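Local coordinates for protein argininosuccinate lyase (Chelativorans sp., PDB 6RXA) that acts as a carbon-nitrogen lyase of the aspartase/fumarase superfamily, known as EDDS lyase, and probably can split argininosuccinate into fumarate and arginine, at residues L115-K120 and A233-V238; E140-K145 and H170-I175; L150-V155 and I166-Y171; N194-G199 and L219-L224; D372-R377 and I423-D428. The protein carries 2 engineered substitutions. One frame throughout, in Å; residues are numbered along the deposited sequence.

Interaction 1 of 5, residues L115-K120 and A233-V238; sequences LANAGK and AGWDHV
Asn117 reaches over from helix 112-147 to Gly234, where its ND2 gives a hydrogen bond to Gly234 O at 3.2 Å; the oxygen lies in the amide plane, and the nitrogen in the carbonyl plane. CG stands anti to the backbone N (chi1 -161°), which sets CG on the side of Gly234. The same ND2 meets the indole edge, 4.0 Å from CZ3 of Trp235, with the two planes turned 66° apart, and this is the tighter part of the contact. OD1 accepts from Arg121 NE, a turn further along the helix, so both ends of the amide are held. An alanine here would probably leave Gly234 O and Arg121 NE without these partners and open a gap at the indole edge. The contact joins two long helices of the lyase fold, since Trp235 is the N-cap residue of helix 236-262, and Asn113, a succinate-binding residue, lies one turn before Asn117. Lys120, bent at chi2 and chi4, crosses Val238 at about a right angle, its NZ 3.7 Å from Val238 CG1. Elsewhere the fit is looser, the CA atoms of Asn117 and Gly234 8.4 Å apart, and a single water bridges Asn117 O (3.0 Å) and His237 NE2 (2.9 Å).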
# COMPACT_ATOMS: atom_id res chain seq x y z
N LEU A 115 -24.28 -15.17 -8.79
CA LEU A 115 -23.88 -15.07 -10.19
C LEU A 115 -22.58 -14.29 -10.32
O LEU A 115 -21.63 -14.73 -11.00
CB LEU A 115 -24.98 -14.39 -11.00
CG LEU A 115 -24.61 -13.94 -12.42
CD1 LEU A 115 -24.37 -15.14 -13.32
CD2 LEU A 115 -25.71 -13.05 -13.01
N ALA A 116 -22.52 -13.11 -9.70
CA ALA A 116 -21.34 -12.26 -9.81
C ALA A 116 -20.11 -12.95 -9.24
O ALA A 116 -19.04 -12.93 -9.86
CB ALA A 116 -21.58 -10.92 -9.11
N ASN A 117 -20.23 -13.55 -8.06
CA ASN A 117 -19.08 -14.20 -7.44
C ASN A 117 -18.59 -15.34 -8.31
O ASN A 117 -17.38 -15.50 -8.52
CB ASN A 117 -19.45 -14.70 -6.04
CG ASN A 117 -18.24 -14.97 -5.15
OD1 ASN A 117 -17.63 -16.05 -5.20
ND2 ASN A 117 -17.91 -14.02 -4.27
N ALA A 118 -19.52 -16.14 -8.85
CA ALA A 118 -19.16 -17.27 -9.70
C ALA A 118 -18.53 -16.83 -11.01
O ALA A 118 -17.54 -17.42 -11.46
CB ALA A 118 -20.38 -18.15 -9.97
N GLY A 119 -19.11 -15.82 -11.67
CA GLY A 119 -18.55 -15.38 -12.94
C GLY A 119 -17.15 -14.82 -12.78
O GLY A 119 -16.27 -15.06 -13.61
N LYS A 120 -16.93 -14.04 -11.72
CA LYS A 120 -15.59 -13.52 -11.44
C LYS A 120 -14.60 -14.66 -11.21
O LYS A 120 -13.47 -14.62 -11.70
CB LYS A 120 -15.60 -12.61 -10.21
CG LYS A 120 -14.22 -12.01 -9.79
CD LYS A 120 -13.80 -10.85 -10.71
CE LYS A 120 -12.37 -10.35 -10.49
NZ LYS A 120 -12.23 -9.64 -9.19
N ALA A 233 -20.01 -13.39 0.29
CA ALA A 233 -19.13 -12.47 1.00
C ALA A 233 -17.66 -12.79 0.80
O ALA A 233 -16.81 -11.89 0.93
CB ALA A 233 -19.45 -12.51 2.50
N GLY A 234 -17.34 -14.03 0.46
CA GLY A 234 -15.95 -14.45 0.34
C GLY A 234 -15.24 -13.75 -0.81
O GLY A 234 -15.72 -13.74 -1.95
N TRP A 235 -14.07 -13.20 -0.52
CA TRP A 235 -13.29 -12.42 -1.47
C TRP A 235 -11.80 -12.64 -1.26
O TRP A 235 -10.99 -11.99 -1.93
CB TRP A 235 -13.61 -10.94 -1.28
CG TRP A 235 -13.48 -10.06 -2.50
CD1 TRP A 235 -12.57 -9.09 -2.72
CD2 TRP A 235 -14.36 -10.04 -3.63
NE1 TRP A 235 -12.81 -8.46 -3.93
CE2 TRP A 235 -13.90 -9.04 -4.51
CE3 TRP A 235 -15.48 -10.79 -3.99
CZ2 TRP A 235 -14.52 -8.78 -5.73
CZ3 TRP A 235 -16.10 -10.52 -5.19
CH2 TRP A 235 -15.62 -9.52 -6.05
N ASP A 236 -11.42 -13.54 -0.35
CA ASP A 236 -10.00 -13.64 -0.01
C ASP A 236 -9.20 -14.16 -1.19
O ASP A 236 -8.01 -13.85 -1.31
CB ASP A 236 -9.79 -14.56 1.19
CG ASP A 236 -10.22 -13.95 2.51
OD1 ASP A 236 -10.75 -12.82 2.53
OD2 ASP A 236 -9.96 -14.62 3.54
N HIS A 237 -9.82 -14.99 -2.05
CA HIS A 237 -9.17 -15.49 -3.26
C HIS A 237 -8.80 -14.37 -4.22
O HIS A 237 -7.82 -14.48 -4.96
CB HIS A 237 -10.08 -16.51 -3.95
CG HIS A 237 -11.43 -15.98 -4.31
ND1 HIS A 237 -12.37 -15.64 -3.36
CD2 HIS A 237 -12.02 -15.74 -5.51
CE1 HIS A 237 -13.46 -15.20 -3.95
NE2 HIS A 237 -13.28 -15.27 -5.26
N VAL A 238 -9.58 -13.28 -4.23
CA VAL A 238 -9.26 -12.14 -5.08
C VAL A 238 -8.03 -11.41 -4.54
O VAL A 238 -7.10 -11.08 -5.29
CB VAL A 238 -10.49 -11.21 -5.20
CG1 VAL A 238 -10.22 -10.05 -6.13
CG2 VAL A 238 -11.70 -12.01 -5.68
O HOH W 1 -15.26 -14.04 -6.97

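Interaction 2 of 5, residues E140-K145 and H170-I175; sequences EAVVHK and HYLMAI
Val142 and Leu172 face each other where the local segments of helices 112-147 and 168-193 run nearly antiparallel, 158° between their directions and 8.7 Å between their axes. These are neighbouring members of the long helical bundle that forms the core of the aspartase/fumarase fold, and the chain passes from one to the other through the hairpin of strands 153-158 and 161-167. Val142 fits in closely: its CG1 comes within 3.1 Å of Leu172 O and also sits 4.0 Å from Ile175 CB, while its other methyl meets Ile175 CG2 at 4.1 Å. The two side chains cross at about a right angle. One residue on, Val143 points away from helix 168-193, yet its CG2 is met by the sulfur of Met173, whose chain bends at chi2 (-48°) and again at chi3 and folds back toward the valine. Helix 451-500 covers Met173 through Ile458 and Ala461. Next to this, Lys145 lends only the base of its chain to the contact. Its far end leads off to helix 329-348 and the turn after it, where NZ bonds to the backbone oxygens of Arg347 and Leu349. That leaves the aliphatic part of the lysine lying against leucine, with Lys145 CG 3.7 Å from Leu172 CD1.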
# COMPACT_ATOMS: atom_id res chain seq x y z
N GLU A 140 10.88 -22.16 -18.34
CA GLU A 140 11.52 -22.92 -19.41
C GLU A 140 12.67 -22.14 -20.02
O GLU A 140 13.77 -22.67 -20.21
CB GLU A 140 10.51 -23.30 -20.50
CG GLU A 140 9.57 -24.42 -20.13
CD GLU A 140 8.48 -24.64 -21.15
OE1 GLU A 140 8.38 -23.84 -22.10
OE2 GLU A 140 7.70 -25.61 -20.99
N ALA A 141 12.44 -20.86 -20.34
CA ALA A 141 13.49 -20.05 -20.94
C ALA A 141 14.69 -19.91 -20.00
O ALA A 141 15.84 -19.97 -20.44
CB ALA A 141 12.94 -18.69 -21.33
N VAL A 142 14.42 -19.73 -18.71
CA VAL A 142 15.47 -19.59 -17.70
C VAL A 142 16.32 -20.85 -17.60
O VAL A 142 17.55 -20.80 -17.61
CB VAL A 142 14.82 -19.23 -16.35
CG1 VAL A 142 15.76 -19.42 -15.17
CG2 VAL A 142 14.28 -17.79 -16.39
N VAL A 143 15.67 -22.01 -17.47
CA VAL A 143 16.40 -23.26 -17.29
C VAL A 143 17.14 -23.64 -18.57
O VAL A 143 18.30 -24.09 -18.52
CB VAL A 143 15.43 -24.38 -16.86
CG1 VAL A 143 16.14 -25.72 -16.83
CG2 VAL A 143 14.85 -24.08 -15.50
N HIS A 144 16.50 -23.47 -19.73
CA HIS A 144 17.15 -23.83 -20.99
C HIS A 144 18.33 -22.91 -21.27
O HIS A 144 19.36 -23.36 -21.80
CB HIS A 144 16.11 -23.83 -22.11
CG HIS A 144 14.96 -24.75 -21.85
ND1 HIS A 144 13.85 -24.82 -22.67
CD2 HIS A 144 14.74 -25.65 -20.85
CE1 HIS A 144 13.00 -25.71 -22.19
NE2 HIS A 144 13.51 -26.22 -21.08
N LYS A 145 18.23 -21.63 -20.89
CA LYS A 145 19.37 -20.73 -20.97
C LYS A 145 20.48 -21.16 -20.02
O LYS A 145 21.66 -21.19 -20.40
CB LYS A 145 18.91 -19.30 -20.68
CG LYS A 145 19.93 -18.19 -20.99
CD LYS A 145 20.09 -17.92 -22.48
CE LYS A 145 20.79 -16.58 -22.72
NZ LYS A 145 20.80 -16.24 -24.16
N HIS A 170 24.44 -20.88 -12.91
CA HIS A 170 24.12 -20.89 -11.49
C HIS A 170 23.16 -19.77 -11.12
O HIS A 170 22.19 -19.99 -10.38
CB HIS A 170 25.43 -20.77 -10.71
CG HIS A 170 25.26 -20.69 -9.24
ND1 HIS A 170 25.59 -19.55 -8.53
CD2 HIS A 170 24.82 -21.59 -8.33
CE1 HIS A 170 25.34 -19.75 -7.25
NE2 HIS A 170 24.88 -20.98 -7.10
N TYR A 171 23.40 -18.56 -11.62
CA TYR A 171 22.51 -17.44 -11.35
C TYR A 171 21.09 -17.73 -11.84
O TYR A 171 20.11 -17.53 -11.12
CB TYR A 171 23.06 -16.15 -12.01
CG TYR A 171 22.13 -14.98 -11.76
CD1 TYR A 171 21.06 -14.73 -12.60
CD2 TYR A 171 22.30 -14.16 -10.66
CE1 TYR A 171 20.19 -13.71 -12.36
CE2 TYR A 171 21.42 -13.12 -10.41
CZ TYR A 171 20.37 -12.90 -11.27
OH TYR A 171 19.47 -11.87 -11.04
N LEU A 172 20.97 -18.19 -13.09
CA LEU A 172 19.65 -18.46 -13.65
C LEU A 172 18.91 -19.52 -12.86
O LEU A 172 17.68 -19.47 -12.74
CB LEU A 172 19.77 -18.84 -15.13
CG LEU A 172 20.18 -17.66 -16.01
CD1 LEU A 172 20.64 -18.14 -17.38
CD2 LEU A 172 19.03 -16.67 -16.15
N MET A 173 19.62 -20.47 -12.25
CA MET A 173 18.93 -21.48 -11.47
C MET A 173 18.39 -20.93 -10.15
O MET A 173 17.48 -21.53 -9.58
CB MET A 173 19.79 -22.73 -11.29
CG MET A 173 20.01 -23.45 -12.62
SD MET A 173 18.53 -23.74 -13.62
CE MET A 173 17.69 -24.93 -12.59
N ALA A 174 18.89 -19.78 -9.67
CA ALA A 174 18.22 -19.12 -8.56
C ALA A 174 16.83 -18.67 -8.99
O ALA A 174 15.84 -18.86 -8.27
CB ALA A 174 19.04 -17.92 -8.07
N ILE A 175 16.75 -18.09 -10.19
CA ILE A 175 15.46 -17.66 -10.73
C ILE A 175 14.54 -18.86 -10.91
O ILE A 175 13.36 -18.80 -10.56
CB ILE A 175 15.68 -16.87 -12.03
CG1 ILE A 175 16.66 -15.70 -11.83
CG2 ILE A 175 14.34 -16.40 -12.58
CD1 ILE A 175 16.24 -14.68 -10.80

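Interaction 3 of 5, residues L150-V155 and I166-Y171; sequences LDTVMV and ITLGHY
Ile166 pairs with Met154 by two backbone bonds, as a hydrogen-bonded antiparallel pair. Its N gives to Met154 O at 2.7 Å, nearly along the C=O axis, and its O takes Met154 N at 3.0 Å, with the donor well above the carbonyl plane. Both side chains lie on the same face of the hairpin, where Ile166 CD1 touches Met154 CE at 3.7 Å. Thr167 then forms a non-hydrogen-bonded pair with Val153 and turns the strand into helix 168-193: its OG1, between the backbone N and the carbonyl carbon (chi1 67°), caps His170 N at 3.0 Å and also donates to a water that bonds to Leu150 O. Leu168, first in the helix, gives its N to Thr152 O at 2.9 Å. Its CB is wedged between Thr152 CG2 and the sulfur of Met154, each 3.9 Å away. A turn later Tyr171 adds its CB, 3.5 Å from Met154 CE, while its hydroxyl bonds to Glu258. Met154, extended beyond CG, thus slides under the start of the helix. An alanine in its place would probably open a gap between Ile166 CD1, Leu168 and Tyr171 CB, leaving these groups freer to shift. Around the contact, Met356 of helix 353-362 packs on Met154, Trp437 and Val440 of helix 436-442 cover Val153, and helix 451-500 lies against Leu150; across the interface, Ala204 of the second subunit packs on Ile166.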
# COMPACT_ATOMS: atom_id res chain seq x y z
N LEU A 150 26.84 -23.33 -18.24
CA LEU A 150 27.47 -23.94 -17.08
C LEU A 150 28.92 -23.52 -16.93
O LEU A 150 29.48 -23.64 -15.83
CB LEU A 150 27.42 -25.47 -17.23
CG LEU A 150 26.02 -26.09 -17.25
CD1 LEU A 150 26.09 -27.59 -17.53
CD2 LEU A 150 25.30 -25.83 -15.94
N ASP A 151 29.55 -23.09 -18.02
CA ASP A 151 30.95 -22.68 -18.02
C ASP A 151 31.12 -21.17 -18.13
O ASP A 151 32.24 -20.69 -18.33
CB ASP A 151 31.71 -23.32 -19.19
CG ASP A 151 31.77 -24.83 -19.10
OD1 ASP A 151 31.77 -25.37 -17.98
OD2 ASP A 151 31.83 -25.48 -20.17
N THR A 152 30.03 -20.40 -18.07
CA THR A 152 30.10 -18.95 -18.27
C THR A 152 30.43 -18.30 -16.93
O THR A 152 29.56 -17.81 -16.21
CB THR A 152 28.80 -18.44 -18.87
OG1 THR A 152 28.58 -19.09 -20.13
CG2 THR A 152 28.85 -16.95 -19.10
N VAL A 153 31.73 -18.28 -16.60
CA VAL A 153 32.16 -17.71 -15.33
C VAL A 153 31.88 -16.22 -15.28
O VAL A 153 32.11 -15.48 -16.24
CB VAL A 153 33.65 -18.04 -15.09
CG1 VAL A 153 34.52 -17.41 -16.15
CG2 VAL A 153 34.09 -17.57 -13.71
N MET A 154 31.38 -15.76 -14.13
CA MET A 154 31.04 -14.36 -13.93
C MET A 154 30.93 -14.16 -12.42
O MET A 154 30.84 -15.13 -11.67
CB MET A 154 29.73 -14.00 -14.61
CG MET A 154 28.49 -14.56 -13.91
SD MET A 154 26.96 -14.03 -14.73
CE MET A 154 25.77 -14.37 -13.42
N VAL A 155 30.91 -12.90 -11.99
CA VAL A 155 30.75 -12.64 -10.57
C VAL A 155 29.27 -12.56 -10.20
O VAL A 155 28.41 -12.14 -10.99
CB VAL A 155 31.50 -11.37 -10.12
CG1 VAL A 155 32.96 -11.44 -10.54
CG2 VAL A 155 30.84 -10.12 -10.67
N ILE A 166 30.81 -17.14 -9.80
CA ILE A 166 29.78 -18.14 -10.07
C ILE A 166 29.77 -18.38 -11.57
O ILE A 166 30.75 -18.09 -12.27
CB ILE A 166 28.40 -17.68 -9.56
CG1 ILE A 166 27.97 -16.39 -10.26
CG2 ILE A 166 28.41 -17.50 -8.06
CD1 ILE A 166 26.46 -16.16 -10.23
N THR A 167 28.66 -18.90 -12.09
CA THR A 167 28.44 -18.94 -13.53
C THR A 167 27.07 -18.36 -13.83
O THR A 167 26.20 -18.29 -12.95
CB THR A 167 28.49 -20.36 -14.09
OG1 THR A 167 27.36 -21.09 -13.58
CG2 THR A 167 29.78 -21.06 -13.70
N LEU A 168 26.87 -17.94 -15.08
CA LEU A 168 25.55 -17.47 -15.48
C LEU A 168 24.49 -18.56 -15.28
O LEU A 168 23.36 -18.27 -14.88
CB LEU A 168 25.59 -16.97 -16.92
CG LEU A 168 24.27 -16.49 -17.53
CD1 LEU A 168 23.64 -15.38 -16.69
CD2 LEU A 168 24.50 -16.02 -18.95
N GLY A 169 24.85 -19.82 -15.55
CA GLY A 169 23.92 -20.91 -15.28
C GLY A 169 23.48 -20.99 -13.83
O GLY A 169 22.31 -21.20 -13.53
N HIS A 170 24.44 -20.88 -12.91
CA HIS A 170 24.12 -20.89 -11.49
C HIS A 170 23.16 -19.77 -11.12
O HIS A 170 22.19 -19.99 -10.38
CB HIS A 170 25.43 -20.77 -10.71
CG HIS A 170 25.26 -20.69 -9.24
ND1 HIS A 170 25.59 -19.55 -8.53
CD2 HIS A 170 24.82 -21.59 -8.33
CE1 HIS A 170 25.34 -19.75 -7.25
NE2 HIS A 170 24.88 -20.98 -7.10
N TYR A 171 23.40 -18.56 -11.62
CA TYR A 171 22.51 -17.44 -11.35
C TYR A 171 21.09 -17.73 -11.84
O TYR A 171 20.11 -17.53 -11.12
CB TYR A 171 23.06 -16.15 -12.01
CG TYR A 171 22.13 -14.98 -11.76
CD1 TYR A 171 21.06 -14.73 -12.60
CD2 TYR A 171 22.30 -14.16 -10.66
CE1 TYR A 171 20.19 -13.71 -12.36
CE2 TYR A 171 21.42 -13.12 -10.41
CZ TYR A 171 20.37 -12.90 -11.27
OH TYR A 171 19.47 -11.87 -11.04
O HOH W 2 27.82 -23.80 -13.57

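Interaction 4 of 5, residues N194-G199 and L219-L224; sequences NLCPLG and LGFDGL
Asn194 and Cys196 both set their first side-chain atom anti to the backbone N, CG at chi1 -162° and SG at -172°, which puts CG of the asparagine near Asp222 and SG of the cysteine beside the Phe221 ring. The partner loop follows a Schellman motif that ends helix 212-218, with Gly220 at positive phi as the C-prime residue, and the two loops then meet in a single backbone bridge between Cys196 and Leu224. Cys196 N gives to Gly223 O at 2.8 Å, and Asp222 N to Asn194 O at 3.1 Å. Cys196 CB lies over one face of the Phe221 ring in a CH-pi contact, 3.8 Å from the centroid; SG, at 4.2 Å, approaches the ring obliquely. Arg125 of helix 112-147 makes a cation-pi contact with Phe221 and, through NH1, bonds to Asn194 OD1, so the asparagine amide is held from both ends. Its ND2 reaches Asp222 OD2 at 2.7 Å, but the bond is bent (124°) and weak; a water shared by ND2, Gly220 O and Asp222 OD1 helps to hold the group. Gly223 N, buried here, has no partner in the model, while Leu195 CD2 packs on Gly223, 3.7 Å from its C. Leu198 and Leu219 close the inner end beside Ile46 of helix 35-56, crossing at about a right angle with only 3.5 Å between Leu198 CD1 and Leu219 CD1.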
# COMPACT_ATOMS: atom_id res chain seq x y z
N ASN A 194 -11.18 -22.27 -7.70
CA ASN A 194 -12.00 -23.21 -8.45
C ASN A 194 -13.01 -23.93 -7.57
O ASN A 194 -13.14 -25.16 -7.58
CB ASN A 194 -11.13 -24.20 -9.20
CG ASN A 194 -11.89 -24.90 -10.30
OD1 ASN A 194 -12.89 -24.37 -10.79
ND2 ASN A 194 -11.44 -26.08 -10.70
N LEU A 195 -13.77 -23.14 -6.82
CA LEU A 195 -14.87 -23.59 -5.98
C LEU A 195 -16.11 -22.79 -6.35
O LEU A 195 -16.04 -21.58 -6.57
CB LEU A 195 -14.53 -23.33 -4.50
CG LEU A 195 -13.32 -24.07 -3.96
CD1 LEU A 195 -13.01 -23.59 -2.55
CD2 LEU A 195 -13.57 -25.56 -3.96
N CYS A 196 -17.26 -23.48 -6.45
CA CYS A 196 -18.46 -22.86 -6.98
C CYS A 196 -19.35 -22.30 -5.88
O CYS A 196 -19.77 -23.07 -4.99
CB CYS A 196 -19.25 -23.90 -7.77
SG CYS A 196 -20.62 -23.16 -8.66
N PRO A 197 -19.69 -21.02 -5.90
CA PRO A 197 -20.60 -20.44 -4.89
C PRO A 197 -22.06 -20.44 -5.31
O PRO A 197 -22.91 -20.00 -4.53
CB PRO A 197 -20.09 -19.00 -4.77
CG PRO A 197 -19.69 -18.67 -6.19
CD PRO A 197 -19.09 -19.96 -6.75
N LEU A 198 -22.39 -20.91 -6.51
CA LEU A 198 -23.77 -20.90 -6.96
C LEU A 198 -24.64 -21.78 -6.06
O LEU A 198 -24.24 -22.86 -5.64
CB LEU A 198 -23.84 -21.38 -8.41
CG LEU A 198 -23.27 -20.32 -9.35
CD1 LEU A 198 -22.98 -20.93 -10.70
CD2 LEU A 198 -24.21 -19.12 -9.49
N GLY A 199 -25.84 -21.28 -5.78
CA GLY A 199 -26.73 -21.89 -4.81
C GLY A 199 -26.81 -21.10 -3.53
O GLY A 199 -27.75 -21.30 -2.74
N LEU A 219 -19.99 -26.32 -14.78
CA LEU A 219 -19.14 -25.15 -14.96
C LEU A 219 -17.68 -25.44 -14.66
O LEU A 219 -16.88 -24.50 -14.58
CB LEU A 219 -19.65 -23.99 -14.10
CG LEU A 219 -21.03 -23.48 -14.51
CD1 LEU A 219 -21.60 -22.61 -13.41
CD2 LEU A 219 -20.98 -22.70 -15.82
N GLY A 220 -17.31 -26.70 -14.49
CA GLY A 220 -15.91 -27.06 -14.33
C GLY A 220 -15.30 -26.84 -12.96
O GLY A 220 -14.09 -27.00 -12.82
N PHE A 221 -16.09 -26.48 -11.96
CA PHE A 221 -15.53 -26.29 -10.62
C PHE A 221 -15.22 -27.64 -9.99
O PHE A 221 -15.83 -28.66 -10.31
CB PHE A 221 -16.52 -25.53 -9.76
CG PHE A 221 -16.67 -24.07 -10.11
CD1 PHE A 221 -15.76 -23.14 -9.65
CD2 PHE A 221 -17.75 -23.63 -10.87
CE1 PHE A 221 -15.91 -21.80 -9.96
CE2 PHE A 221 -17.90 -22.29 -11.16
CZ PHE A 221 -16.98 -21.37 -10.70
N ASP A 222 -14.26 -27.64 -9.06
CA ASP A 222 -13.78 -28.86 -8.42
C ASP A 222 -14.43 -29.10 -7.05
O ASP A 222 -14.17 -30.14 -6.44
CB ASP A 222 -12.26 -28.83 -8.27
CG ASP A 222 -11.55 -28.98 -9.60
OD1 ASP A 222 -12.11 -29.64 -10.50
OD2 ASP A 222 -10.44 -28.43 -9.75
N GLY A 223 -15.27 -28.19 -6.58
CA GLY A 223 -15.92 -28.32 -5.29
C GLY A 223 -16.77 -27.09 -5.10
O GLY A 223 -16.85 -26.23 -5.98
N LEU A 224 -17.42 -27.01 -3.94
CA LEU A 224 -18.31 -25.91 -3.61
C LEU A 224 -17.66 -24.95 -2.62
O LEU A 224 -16.83 -25.35 -1.79
CB LEU A 224 -19.60 -26.42 -2.95
CG LEU A 224 -20.45 -27.37 -3.79
CD1 LEU A 224 -21.69 -27.75 -3.03
CD2 LEU A 224 -20.79 -26.76 -5.14
O HOH W 3 -11.84 -28.40 -12.98

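Interaction 5 of 5, residues D372-R377 and I423-D428; sequences DMLVRR and INVSAD
Val425 meets helix 367-378 mainly through one methyl, CG1, which touches Met373, Leu374 and Arg377. It lies 3.8 Å from Met373 SD, 3.9 Å from Leu374 CD2 and 4.2 Å from Arg377 CB, so the contact is wholly apolar across the two segments. CG1 stands anti to the carbonyl carbon and beside the backbone N (chi1 -59°), which aims it at the helix. Met373 comes to it over a chain bent at chi2 and chi3, crossing the valine obliquely. Leu374 instead crosses Val425 at about a right angle and has a second partner in Ile423, whose CD1 lies 4.1 Å from Leu374 CD2. Between Ile423 and Val425 the backbone folds through an inverse gamma turn centred on Asn424, which brings both hydrophobic side chains to the same helix. Arg377 lies at the outer edge: its CB touches the valine, while its guanidinium forms a salt bridge with Asp429 through NH2. The chain then enters helix 427-434, with Ser426 as N-cap and its OG taking Asp429 N. In the C-terminal helical domain of the argininosuccinate lyase family, this joins helix 367-378 to the loop ahead of helix 427-434. Val389 of helix 382-399 covers Leu374, Ile430 of helix 427-434 packs on Met373, and Trp208 of the second subunit makes a cation-pi contact with Arg376.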
# COMPACT_ATOMS: atom_id res chain seq x y z
N ASP A 372 40.22 -18.66 2.71
CA ASP A 372 39.96 -20.05 3.07
C ASP A 372 41.22 -20.89 2.94
O ASP A 372 41.45 -21.82 3.73
CB ASP A 372 38.88 -20.65 2.16
CG ASP A 372 37.46 -20.23 2.53
OD1 ASP A 372 37.17 -19.99 3.72
OD2 ASP A 372 36.62 -20.17 1.62
N MET A 373 42.05 -20.57 1.94
CA MET A 373 43.30 -21.31 1.75
C MET A 373 44.23 -21.12 2.93
O MET A 373 44.87 -22.09 3.38
CB MET A 373 43.96 -20.86 0.44
CG MET A 373 45.23 -21.62 0.07
SD MET A 373 46.69 -20.92 0.86
CE MET A 373 47.01 -19.54 -0.23
N LEU A 374 44.34 -19.90 3.45
CA LEU A 374 45.20 -19.68 4.61
C LEU A 374 44.72 -20.50 5.80
O LEU A 374 45.52 -21.18 6.46
CB LEU A 374 45.25 -18.20 4.98
CG LEU A 374 45.74 -17.23 3.91
CD1 LEU A 374 45.81 -15.81 4.49
CD2 LEU A 374 47.06 -17.65 3.33
N VAL A 375 43.42 -20.46 6.08
CA VAL A 375 42.86 -21.26 7.17
C VAL A 375 43.17 -22.74 6.96
O VAL A 375 43.63 -23.43 7.88
CB VAL A 375 41.34 -21.02 7.28
CG1 VAL A 375 40.71 -21.98 8.27
CG2 VAL A 375 41.07 -19.58 7.66
N ARG A 376 42.92 -23.23 5.75
CA ARG A 376 43.07 -24.66 5.48
C ARG A 376 44.53 -25.08 5.50
O ARG A 376 44.86 -26.17 6.00
CB ARG A 376 42.45 -24.96 4.12
CG ARG A 376 42.26 -26.43 3.80
CD ARG A 376 41.66 -26.62 2.40
NE ARG A 376 40.29 -26.12 2.30
CZ ARG A 376 39.91 -25.04 1.61
NH1 ARG A 376 40.79 -24.31 0.94
NH2 ARG A 376 38.63 -24.69 1.60
N ARG A 377 45.43 -24.24 4.99
CA ARG A 377 46.83 -24.63 4.85
C ARG A 377 47.63 -24.43 6.13
O ARG A 377 48.45 -25.28 6.48
CB ARG A 377 47.48 -23.85 3.71
CG ARG A 377 46.97 -24.22 2.32
CD ARG A 377 47.59 -25.52 1.81
NE ARG A 377 49.02 -25.36 1.51
CZ ARG A 377 49.81 -26.34 1.10
NH1 ARG A 377 49.34 -27.57 0.93
NH2 ARG A 377 51.10 -26.10 0.86
N ILE A 423 53.85 -16.08 6.49
CA ILE A 423 52.87 -17.17 6.48
C ILE A 423 53.35 -18.24 5.52
O ILE A 423 53.85 -17.95 4.43
CB ILE A 423 51.45 -16.65 6.15
CG1 ILE A 423 50.43 -17.79 6.27
CG2 ILE A 423 51.42 -16.00 4.77
CD1 ILE A 423 49.08 -17.34 6.84
N ASN A 424 53.17 -19.50 5.93
CA ASN A 424 53.79 -20.64 5.26
C ASN A 424 52.86 -21.18 4.17
O ASN A 424 52.23 -22.22 4.30
CB ASN A 424 54.15 -21.71 6.28
CG ASN A 424 55.42 -22.45 5.92
OD1 ASN A 424 56.40 -21.85 5.46
ND2 ASN A 424 55.42 -23.76 6.13
N VAL A 425 52.80 -20.42 3.06
CA VAL A 425 52.05 -20.83 1.88
C VAL A 425 52.92 -20.54 0.65
O VAL A 425 53.79 -19.68 0.67
CB VAL A 425 50.68 -20.12 1.74
CG1 VAL A 425 49.80 -20.43 2.96
CG2 VAL A 425 50.87 -18.63 1.56
N SER A 426 52.65 -21.29 -0.41
CA SER A 426 53.47 -21.23 -1.62
C SER A 426 52.83 -20.33 -2.67
O SER A 426 51.64 -19.98 -2.61
CB SER A 426 53.63 -22.63 -2.21
OG SER A 426 52.39 -23.10 -2.72
N ALA A 427 53.64 -19.98 -3.67
CA ALA A 427 53.14 -19.23 -4.81
C ALA A 427 52.04 -19.99 -5.54
O ALA A 427 51.07 -19.39 -6.03
CB ALA A 427 54.30 -18.92 -5.76
N ASP A 428 52.16 -21.32 -5.61
CA ASP A 428 51.13 -22.10 -6.29
C ASP A 428 49.84 -22.16 -5.49
O ASP A 428 48.75 -22.20 -6.07
CB ASP A 428 51.64 -23.52 -6.58
CG ASP A 428 52.60 -23.57 -7.75
OD1 ASP A 428 52.57 -22.66 -8.61
OD2 ASP A 428 53.39 -24.54 -7.82

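Interactions 1, 2 and 3 are buried, whereas interactions 4 and 5 are only partly so. Helix 112-147 serves both interaction 1 and interaction 2, whose nearest atoms are about 22 Å apart, and helix 168-193 runs through interactions 2 and 3, which share His170 and Tyr171. Interactions 1 and 4 touch directly, Pro197 and Leu198 packing on Asn117 and Ala118, near Ser111 and Asn113, which bind fumarate and succinate. Their chemistry differs with place: polar bonds and water at the loop joints of interactions 1 and 4, aliphatic packing between the core helices of interaction 2, backbone pairing in interaction 3, and apolar side-chain packing with a salt bridge at its rim in the outlying C-terminal region of interaction 5.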